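Local structure of soluble lytic murein transglycosylase (Pseudomonas aeruginosa, 5OHU) at residues 285-290 with 310-315; 559-564 with 570-575; 584-589 with 602-607. The protein cleaves the glycan strands of bacterial peptidoglycan as a lytic transglycosylase, acting both exolytically and endolytically in cell-wall turnover. All blocks are in the same frame, centred on the assembly; numbering follows the deposited sequence. Where two conformers were deposited one is given.

Interaction 1: 285-290 with 310-315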
loop_
_atom_site.group_PDB
_atom_site.type_symbol
_atom_site.label_atom_id
_atom_site.label_comp_id
_atom_site.label_asym_id
_atom_site.label_seq_id
_atom_site.Cartn_x
_atom_site.Cartn_y
_atom_site.Cartn_z
ATOM N N LEU A 285 -22.056 -4.195 -5.268
ATOM C CA LEU A 285 -23.023 -3.806 -6.292
ATOM C C LEU A 285 -22.682 -2.440 -6.879
ATOM O O LEU A 285 -22.805 -2.225 -8.088
ATOM C CB LEU A 285 -24.437 -3.772 -5.712
ATOM C CG LEU A 285 -25.169 -5.092 -5.511
ATOM C CD1 LEU A 285 -26.505 -4.856 -4.793
ATOM C CD2 LEU A 285 -25.372 -5.776 -6.851
ATOM N N ALA A 286 -22.285 -1.494 -6.026
ATOM C CA ALA A 286 -22.028 -0.140 -6.502
ATOM C C ALA A 286 -20.854 -0.112 -7.458
ATOM O O ALA A 286 -20.861 0.659 -8.419
ATOM C CB ALA A 286 -21.774 0.807 -5.324
ATOM N N LYS A 287 -19.856 -0.966 -7.235
ATOM C CA LYS A 287 -18.727 -1.026 -8.149
ATOM C C LYS A 287 -19.104 -1.652 -9.480
ATOM O O LYS A 287 -18.341 -1.532 -10.444
ATOM C CB LYS A 287 -17.558 -1.794 -7.522
ATOM C CG LYS A 287 -16.695 -0.940 -6.625
ATOM C CD LYS A 287 -15.921 -1.802 -5.601
ATOM C CE LYS A 287 -15.102 -0.907 -4.688
ATOM N NZ LYS A 287 -14.178 -1.697 -3.806
ATOM N N ARG A 288 -20.274 -2.269 -9.579
ATOM C CA ARG A 288 -20.805 -2.702 -10.863
ATOM C C ARG A 288 -21.829 -1.727 -11.403
ATOM O O ARG A 288 -22.480 -2.016 -12.416
ATOM C CB ARG A 288 -21.424 -4.086 -10.739
ATOM C CG ARG A 288 -20.441 -5.116 -10.304
ATOM C CD ARG A 288 -21.174 -6.297 -9.793
ATOM N NE ARG A 288 -21.093 -7.448 -10.680
ATOM C CZ ARG A 288 -20.121 -8.352 -10.629
ATOM N NH1 ARG A 288 -19.141 -8.230 -9.739
ATOM N NH2 ARG A 288 -20.132 -9.377 -11.466
ATOM N N PHE A 289 -22.009 -0.590 -10.729
ATOM C CA PHE A 289 -22.912 0.455 -11.189
ATOM C C PHE A 289 -24.365 -0.011 -11.197
ATOM O O PHE A 289 -25.153 0.358 -12.069
ATOM C CB PHE A 289 -22.465 0.975 -12.561
ATOM C CG PHE A 289 -20.971 1.237 -12.639
ATOM C CD1 PHE A 289 -20.332 1.980 -11.639
ATOM C CD2 PHE A 289 -20.199 0.723 -13.685
ATOM C CE1 PHE A 289 -18.951 2.225 -11.702
ATOM C CE2 PHE A 289 -18.822 0.966 -13.749
ATOM C CZ PHE A 289 -18.198 1.717 -12.754
ATOM N N ASP A 290 -24.737 -0.808 -10.207
ATOM C CA ASP A 290 -26.091 -1.328 -10.116
ATOM C C ASP A 290 -26.862 -0.432 -9.158
ATOM O O ASP A 290 -26.473 -0.333 -7.989
ATOM C CB ASP A 290 -26.056 -2.771 -9.617
ATOM C CG ASP A 290 -27.444 -3.434 -9.544
ATOM O OD1 ASP A 290 -28.480 -2.762 -9.324
ATOM O OD2 ASP A 290 -27.481 -4.672 -9.733
ATOM N N THR A 310 -19.670 5.770 1.855
ATOM C CA THR A 310 -20.107 7.114 1.500
ATOM C C THR A 310 -19.581 7.511 0.134
ATOM O O THR A 310 -20.313 8.083 -0.678
ATOM C CB THR A 310 -19.623 8.115 2.548
ATOM O OG1 THR A 310 -20.095 7.707 3.832
ATOM C CG2 THR A 310 -20.149 9.490 2.247
ATOM N N GLU A 311 -18.310 7.215 -0.129
ATOM C CA GLU A 311 -17.698 7.594 -1.393
ATOM C C GLU A 311 -18.292 6.799 -2.550
ATOM O O GLU A 311 -18.475 7.337 -3.645
ATOM C CB GLU A 311 -16.178 7.389 -1.323
ATOM C CG GLU A 311 -15.442 8.342 -0.389
ATOM C CD GLU A 311 -13.931 8.400 -0.647
ATOM O OE1 GLU A 311 -13.275 7.334 -0.572
ATOM O OE2 GLU A 311 -13.391 9.508 -0.904
ATOM N N TRP A 312 -18.594 5.517 -2.332
ATOM C CA TRP A 312 -19.127 4.728 -3.436
ATOM C C TRP A 312 -20.598 5.007 -3.652
ATOM O O TRP A 312 -21.084 4.914 -4.777
ATOM C CB TRP A 312 -18.842 3.244 -3.223
ATOM C CG TRP A 312 -17.593 2.991 -3.910
ATOM C CD1 TRP A 312 -16.343 2.922 -3.361
ATOM C CD2 TRP A 312 -17.423 2.882 -5.320
ATOM N NE1 TRP A 312 -15.402 2.750 -4.352
ATOM C CE2 TRP A 312 -16.041 2.730 -5.564
ATOM C CE3 TRP A 312 -18.310 2.901 -6.406
ATOM C CZ2 TRP A 312 -15.524 2.559 -6.844
ATOM C CZ3 TRP A 312 -17.791 2.750 -7.694
ATOM C CH2 TRP A 312 -16.410 2.572 -7.896
ATOM N N ARG A 313 -21.303 5.399 -2.603
ATOM C CA ARG A 313 -22.649 5.933 -2.769
ATOM C C ARG A 313 -22.629 7.185 -3.638
ATOM O O ARG A 313 -23.444 7.339 -4.557
ATOM C CB ARG A 313 -23.256 6.235 -1.395
ATOM C CG ARG A 313 -24.768 6.269 -1.400
ATOM C CD ARG A 313 -25.375 6.951 -0.170
ATOM N NE ARG A 313 -25.021 6.285 1.072
ATOM C CZ ARG A 313 -25.502 6.629 2.264
ATOM N NH1 ARG A 313 -25.117 5.957 3.339
ATOM N NH2 ARG A 313 -26.371 7.624 2.379
ATOM N N THR A 314 -21.671 8.093 -3.383
ATOM C CA THR A 314 -21.580 9.312 -4.193
ATOM C C THR A 314 -21.091 9.007 -5.605
ATOM O O THR A 314 -21.619 9.557 -6.581
ATOM C CB THR A 314 -20.657 10.354 -3.545
ATOM O OG1 THR A 314 -20.924 10.457 -2.134
ATOM C CG2 THR A 314 -20.893 11.733 -4.186
ATOM N N ARG A 315 -20.092 8.127 -5.733
ATOM C CA ARG A 315 -19.598 7.745 -7.053
ATOM C C ARG A 315 -20.710 7.141 -7.900
ATOM O O ARG A 315 -20.850 7.460 -9.087
ATOM C CB ARG A 315 -18.435 6.758 -6.910
ATOM C CG ARG A 315 -17.124 7.428 -6.514
ATOM C CD ARG A 315 -16.010 6.444 -6.142
ATOM N NE ARG A 315 -14.805 7.216 -5.868
ATOM C CZ ARG A 315 -13.905 6.941 -4.935
ATOM N NH1 ARG A 315 -14.038 5.870 -4.163
ATOM N NH2 ARG A 315 -12.863 7.745 -4.778
#
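Lys287 turns CG back beside its own backbone N, anti to the carbonyl carbon (chi1 -84°), and from there its chain runs extended across the indole of Trp312 at about a right angle. That indole stands out from helix 307-319 on a first torsion of -93°, well away from a staggered value, and reaches the last turn of helix 271-287. Lys287 CG sits over the six-membered ring, 3.7 Å from its centroid and only 11° off the normal, a CH-pi contact. Farther along the same chain, CE lies over the pyrrole end of that face, 3.7 Å from Trp312 NE1. The opposite face is occupied by Arg315 CD, one turn on in the tryptophan's own helix, so the indole is sandwiched between two aliphatic stems.

Its benzo side meets the helix end. Ala286 points its methyl toward the ring, with CB 4.2 Å from Trp312 CE3, and Ala286 O comes within 3.8 Å of Trp312 CZ3 on an oblique approach. At the rim, near the indole plane, Phe289 CE1 is 4.2 Å from Trp312 CZ3. Phe289 has a positive phi and is the C' residue of a Schellman motif: its N bonds to Ala286 O, and Asp290 N bonds to Leu285 O. The turn that ends the helix thereby places this ring beside the indole. Phe289 also forms a cation-pi pair with Arg319 and touches Thr601, while Arg315 makes a salt bridge to Glu600, linking this part of the helical array to the end of helix 595-600 and the loop after it.

The two segments thus adhere mainly through apolar and CH-pi contacts, with the Ala286 carbonyl oxygen also against the ring. Lys287 contributes its methylenes to the indole face, and its charged end continues past the ring.

Interaction 2: 559-564 with 570-575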
loop_
_atom_site.group_PDB
_atom_site.type_symbol
_atom_site.label_atom_id
_atom_site.label_comp_id
_atom_site.label_asym_id
_atom_site.label_seq_id
_atom_site.Cartn_x
_atom_site.Cartn_y
_atom_site.Cartn_z
ATOM N N SER A 559 2.636 2.562 -26.894
ATOM C CA SER A 559 1.945 3.044 -28.085
ATOM C C SER A 559 0.898 2.048 -28.566
ATOM O O SER A 559 -0.106 2.458 -29.157
ATOM C CB SER A 559 2.950 3.357 -29.195
ATOM O OG SER A 559 3.389 2.167 -29.819
ATOM N N GLN A 560 1.115 0.749 -28.331
ATOM C CA GLN A 560 0.097 -0.260 -28.637
ATOM C C GLN A 560 -1.148 -0.076 -27.775
ATOM O O GLN A 560 -2.278 -0.112 -28.271
ATOM C CB GLN A 560 0.663 -1.665 -28.425
ATOM C CG GLN A 560 1.488 -2.196 -29.581
ATOM C CD GLN A 560 1.996 -3.616 -29.332
ATOM O OE1 GLN A 560 2.559 -3.921 -28.276
ATOM N NE2 GLN A 560 1.783 -4.493 -30.308
ATOM N N VAL A 561 -0.967 0.069 -26.468
ATOM C CA VAL A 561 -2.124 0.308 -25.617
ATOM C C VAL A 561 -2.803 1.609 -26.037
ATOM O O VAL A 561 -4.033 1.707 -26.083
ATOM C CB VAL A 561 -1.699 0.317 -24.139
ATOM C CG1 VAL A 561 -2.889 0.473 -23.274
ATOM C CG2 VAL A 561 -1.007 -0.995 -23.789
ATOM N N HIS A 562 -2.003 2.594 -26.435
ATOM C CA HIS A 562 -2.526 3.890 -26.843
ATOM C C HIS A 562 -3.426 3.763 -28.075
ATOM O O HIS A 562 -4.554 4.276 -28.089
ATOM C CB HIS A 562 -1.336 4.825 -27.088
ATOM C CG HIS A 562 -1.695 6.219 -27.486
ATOM N ND1 HIS A 562 -1.401 6.725 -28.732
ATOM C CD2 HIS A 562 -2.240 7.246 -26.788
ATOM C CE1 HIS A 562 -1.772 7.993 -28.802
ATOM N NE2 HIS A 562 -2.273 8.338 -27.631
ATOM N N SER A 563 -2.962 3.072 -29.120
ATOM C CA SER A 563 -3.851 2.960 -30.278
ATOM C C SER A 563 -4.986 1.977 -30.041
ATOM O O SER A 563 -6.059 2.146 -30.618
ATOM C CB SER A 563 -3.088 2.591 -31.561
ATOM O OG SER A 563 -2.110 1.619 -31.319
ATOM N N GLN A 564 -4.804 0.997 -29.166
ATOM C CA GLN A 564 -5.897 0.088 -28.857
ATOM C C GLN A 564 -7.087 0.818 -28.233
ATOM O O GLN A 564 -8.225 0.372 -28.400
ATOM C CB GLN A 564 -5.375 -1.023 -27.947
ATOM C CG GLN A 564 -6.426 -1.863 -27.296
ATOM C CD GLN A 564 -5.846 -3.067 -26.584
ATOM O OE1 GLN A 564 -4.649 -3.117 -26.287
ATOM N NE2 GLN A 564 -6.697 -4.045 -26.299
ATOM N N VAL A 570 -6.263 8.630 -21.043
ATOM C CA VAL A 570 -6.966 8.202 -19.834
ATOM C C VAL A 570 -7.184 6.693 -19.847
ATOM O O VAL A 570 -6.862 5.986 -18.883
ATOM C CB VAL A 570 -8.305 8.941 -19.694
ATOM C CG1 VAL A 570 -8.985 8.530 -18.392
ATOM C CG2 VAL A 570 -8.098 10.455 -19.743
ATOM N N LEU A 571 -7.763 6.182 -20.931
ATOM C CA LEU A 571 -8.009 4.751 -21.023
ATOM C C LEU A 571 -6.702 3.971 -21.117
ATOM O O LEU A 571 -6.531 2.940 -20.456
ATOM C CB LEU A 571 -8.891 4.467 -22.231
ATOM C CG LEU A 571 -10.228 5.205 -22.202
ATOM C CD1 LEU A 571 -10.958 5.026 -23.542
ATOM C CD2 LEU A 571 -11.075 4.676 -21.048
ATOM N N ALA A 572 -5.769 4.446 -21.948
ATOM C CA ALA A 572 -4.515 3.722 -22.125
ATOM C C ALA A 572 -3.718 3.664 -20.819
ATOM O O ALA A 572 -3.096 2.642 -20.514
ATOM C CB ALA A 572 -3.687 4.363 -23.235
ATOM N N SER A 573 -3.735 4.746 -20.035
ATOM C CA SER A 573 -3.042 4.727 -18.750
ATOM C C SER A 573 -3.665 3.692 -17.833
ATOM O O SER A 573 -2.952 2.922 -17.168
ATOM C CB SER A 573 -3.071 6.110 -18.085
ATOM O OG SER A 573 -2.362 7.054 -18.871
ATOM N N ALA A 574 -5.001 3.664 -17.786
ATOM C CA ALA A 574 -5.697 2.672 -16.971
ATOM C C ALA A 574 -5.341 1.261 -17.421
ATOM O O ALA A 574 -5.123 0.368 -16.594
ATOM C CB ALA A 574 -7.210 2.902 -17.040
ATOM N N ALA A 575 -5.244 1.051 -18.729
ATOM C CA ALA A 575 -4.954 -0.282 -19.233
ATOM C C ALA A 575 -3.526 -0.688 -18.920
ATOM O O ALA A 575 -3.271 -1.865 -18.637
ATOM C CB ALA A 575 -5.210 -0.344 -20.742
#
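The imidazole of His562 is carried on a bond directed away from segment 570-575, and its ring meets the indole of Trp495 with the planes at about 50°, neither stacked nor perpendicular. Across the contact it is instead the backbone of His562 that is touched: Ala572 CB rests 3.8 Å from His562 CA. The same methyl is 3.9 Å from Val561 O, so it packs against the main chain of the facing helix turn.

Val561 supplies the other half of the contact. Its CG1 branch, anti to the backbone N (chi1 -176°), reaches over to the second helix, where it lies 3.5 Å from Ala575 CB and equally near, 3.5 Å, to Ala572 O. Ala572 CB is 4.0 Å from this CG1, which therefore lies against two methyls one helical turn apart. Small residues at 572 and 575 allow a close approach: the segment axes come within 8.3 Å of each other, with an angle of 130° between their directions, and the CA atoms of His562 and Ala572 are 5.1 Å apart. The contact is largely buried, made of methyl groups against each other and against backbone carbonyl oxygens.

Helices 547-564 and 569-578 follow each other through a short loop as an obliquely crossed helical hairpin, inside the lysozyme-like transglycosylase domain. Trp495 of helix 493-504 spans both arms, since it meets His562 and also hydrogen-bonds through NE1 to Ser573 OG. Helix 524-534 packs on Ser559 and Gln560, whereas Val583 of helix 580-586 and Trp598 of helix 595-600 press on the second arm.

Interaction 3: 584-589 with 602-607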
loop_
_atom_site.group_PDB
_atom_site.type_symbol
_atom_site.label_atom_id
_atom_site.label_comp_id
_atom_site.label_asym_id
_atom_site.label_seq_id
_atom_site.Cartn_x
_atom_site.Cartn_y
_atom_site.Cartn_z
ATOM N N ARG A 584 -11.958 -2.407 -20.846
ATOM C CA ARG A 584 -13.145 -2.617 -21.671
ATOM C C ARG A 584 -14.360 -2.953 -20.808
ATOM O O ARG A 584 -15.475 -2.503 -21.091
ATOM C CB ARG A 584 -12.878 -3.707 -22.711
ATOM C CG ARG A 584 -11.889 -3.269 -23.788
ATOM C CD ARG A 584 -11.699 -4.304 -24.901
ATOM N NE ARG A 584 -10.697 -5.320 -24.574
ATOM C CZ ARG A 584 -10.986 -6.588 -24.302
ATOM N NH1 ARG A 584 -12.251 -6.997 -24.326
ATOM N NH2 ARG A 584 -10.016 -7.445 -24.011
ATOM N N GLN A 585 -14.162 -3.723 -19.733
ATOM C CA GLN A 585 -15.268 -3.980 -18.814
ATOM C C GLN A 585 -15.773 -2.692 -18.179
ATOM O O GLN A 585 -16.983 -2.517 -17.998
ATOM C CB GLN A 585 -14.848 -4.960 -17.720
ATOM C CG GLN A 585 -14.530 -6.357 -18.210
ATOM C CD GLN A 585 -14.465 -7.360 -17.077
ATOM O OE1 GLN A 585 -13.639 -7.241 -16.171
ATOM N NE2 GLN A 585 -15.341 -8.359 -17.123
ATOM N N TRP A 586 -14.861 -1.783 -17.822
ATOM C CA TRP A 586 -15.269 -0.521 -17.219
ATOM C C TRP A 586 -15.892 0.444 -18.224
ATOM O O TRP A 586 -16.367 1.510 -17.828
ATOM C CB TRP A 586 -14.076 0.132 -16.537
ATOM C CG TRP A 586 -13.463 -0.725 -15.476
ATOM C CD1 TRP A 586 -14.058 -1.748 -14.804
ATOM C CD2 TRP A 586 -12.128 -0.633 -14.965
ATOM N NE1 TRP A 586 -13.182 -2.291 -13.895
ATOM C CE2 TRP A 586 -11.988 -1.630 -13.976
ATOM C CE3 TRP A 586 -11.039 0.197 -15.243
ATOM C CZ2 TRP A 586 -10.796 -1.832 -13.276
ATOM C CZ3 TRP A 586 -9.857 0.001 -14.539
ATOM C CH2 TRP A 586 -9.746 -1.001 -13.568
ATOM N N LEU A 587 -15.917 0.089 -19.499
ATOM C CA LEU A 587 -16.548 0.902 -20.522
ATOM C C LEU A 587 -17.897 0.359 -20.988
ATOM O O LEU A 587 -18.553 1.016 -21.806
ATOM C CB LEU A 587 -15.607 1.024 -21.723
ATOM C CG LEU A 587 -14.354 1.862 -21.478
ATOM C CD1 LEU A 587 -13.395 1.731 -22.640
ATOM C CD2 LEU A 587 -14.766 3.311 -21.285
ATOM N N LYS A 588 -18.317 -0.816 -20.509
ATOM C CA LYS A 588 -19.534 -1.452 -21.010
ATOM C C LYS A 588 -20.739 -0.549 -20.799
ATOM O O LYS A 588 -20.954 -0.026 -19.702
ATOM C CB LYS A 588 -19.784 -2.800 -20.320
ATOM C CG LYS A 588 -18.692 -3.854 -20.470
ATOM C CD LYS A 588 -19.247 -5.263 -20.207
ATOM C CE LYS A 588 -18.260 -6.171 -19.462
ATOM N NZ LYS A 588 -18.435 -6.076 -17.971
ATOM N N ASP A 589 -21.529 -0.374 -21.857
ATOM C CA ASP A 589 -22.810 0.324 -21.804
ATOM C C ASP A 589 -22.666 1.784 -21.405
ATOM O O ASP A 589 -23.611 2.381 -20.892
ATOM C CB ASP A 589 -23.796 -0.382 -20.864
ATOM C CG ASP A 589 -24.396 -1.631 -21.481
ATOM O OD1 ASP A 589 -23.793 -2.177 -22.429
ATOM O OD2 ASP A 589 -25.468 -2.073 -21.017
ATOM N N ILE A 602 -13.786 4.454 -11.423
ATOM C CA ILE A 602 -12.969 3.250 -11.630
ATOM C C ILE A 602 -13.081 2.351 -10.393
ATOM O O ILE A 602 -12.895 2.825 -9.258
ATOM C CB ILE A 602 -11.502 3.645 -11.895
ATOM C CG1 ILE A 602 -11.329 4.155 -13.330
ATOM C CG2 ILE A 602 -10.543 2.463 -11.659
ATOM C CD1 ILE A 602 -9.983 4.811 -13.519
ATOM N N PRO A 603 -13.392 1.067 -10.537
ATOM C CA PRO A 603 -13.599 0.229 -9.343
ATOM C C PRO A 603 -12.357 0.016 -8.490
ATOM O O PRO A 603 -12.493 -0.124 -7.269
ATOM C CB PRO A 603 -14.108 -1.099 -9.933
ATOM C CG PRO A 603 -14.539 -0.763 -11.339
ATOM C CD PRO A 603 -13.614 0.327 -11.777
ATOM N N PHE A 604 -11.158 -0.047 -9.083
ATOM C CA PHE A 604 -9.933 -0.313 -8.326
ATOM C C PHE A 604 -9.345 0.999 -7.815
ATOM O O PHE A 604 -8.972 1.855 -8.621
ATOM C CB PHE A 604 -8.882 -1.025 -9.182
ATOM C CG PHE A 604 -9.300 -2.379 -9.690
ATOM C CD1 PHE A 604 -10.479 -2.980 -9.265
ATOM C CD2 PHE A 604 -8.485 -3.062 -10.601
ATOM C CE1 PHE A 604 -10.847 -4.236 -9.748
ATOM C CE2 PHE A 604 -8.838 -4.316 -11.086
ATOM C CZ PHE A 604 -10.020 -4.911 -10.661
ATOM N N ASP A 605 -9.234 1.135 -6.484
ATOM C CA ASP A 605 -8.578 2.301 -5.897
ATOM C C ASP A 605 -7.205 2.524 -6.500
ATOM O O ASP A 605 -6.796 3.670 -6.731
ATOM C CB ASP A 605 -8.403 2.146 -4.382
ATOM C CG ASP A 605 -9.687 2.344 -3.599
ATOM O OD1 ASP A 605 -10.651 2.934 -4.124
ATOM O OD2 ASP A 605 -9.709 1.930 -2.421
ATOM N N GLU A 606 -6.453 1.438 -6.709
ATOM C CA GLU A 606 -5.098 1.575 -7.225
ATOM C C GLU A 606 -5.116 2.184 -8.612
ATOM O O GLU A 606 -4.314 3.070 -8.928
ATOM C CB GLU A 606 -4.381 0.225 -7.267
ATOM C CG GLU A 606 -3.232 0.244 -8.283
ATOM C CD GLU A 606 -2.295 -0.940 -8.194
ATOM O OE1 GLU A 606 -2.524 -1.851 -7.370
ATOM O OE2 GLU A 606 -1.315 -0.956 -8.969
ATOM N N THR A 607 -6.019 1.704 -9.466
ATOM C CA THR A 607 -5.999 2.168 -10.843
ATOM C C THR A 607 -6.484 3.610 -10.938
ATOM O O THR A 607 -5.951 4.401 -11.729
ATOM C CB THR A 607 -6.831 1.240 -11.711
ATOM O OG1 THR A 607 -6.329 -0.090 -11.571
ATOM C CG2 THR A 607 -6.727 1.657 -13.154
#
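Trp586 projects from helix 580-586 with CB directed toward segment 602-607. CG lies beside the backbone N, anti to the carbonyl carbon (chi1 -59°), which sends the indole toward Pro603, and is 3.8 Å from Pro603 CD. Pro603 lies over one face of the pyrrole ring: CD stands 3.4 Å from its centroid, 13° off the normal, and Pro603 CG is 3.3 Å from Trp586 NE1, a tight fit. On the benzo half, the same face receives Ile602 CG2, 3.9 Å from Trp586 CZ3. At the far edge, CZ3 is 3.8 Å from Thr607 CG2 near the indole plane, while CZ2 points into the face of Phe604, 3.7 Å from CD2 and over the ring centre. Trp586 and Phe604 form a T-shaped pair with planes at 84°.

Phe604 is the N-cap of helix 605-624, so segment 584-589, in the lysozyme-like transglycosylase domain, packs here on the start of that helix. Trp586 O accepts bonds from Arg319 NH2 and Trp598 NE1. Between the segments the chemistry is CH-pi and aromatic: the proline CD hydrogens, next to the amide nitrogen, are probably slightly polarised and suited to the indole face, and the indole's C-H edge meets the phenyl face.

Interactions 1 and 3 adjoin each other, Trp312 CZ2 lying 3.6 Å from Ile602 O, and in both an indole carried by one helix packs against the end of another, a C-terminal end in interaction 1 and an N-terminal one in interaction 3. Interaction 1, only partly buried, uses the methylenes of a lysine across the contact, whereas interaction 3 is buried and relies on proline, aliphatic and aromatic partners. Arg319 serves both, through Phe289 and through the carbonyl of Trp586. Interaction 2, also buried, has no aromatic contact across it and packs methyls between two arms of a hairpin; Leu571 and Leu587 connect it to interaction 3, which touches each of the others.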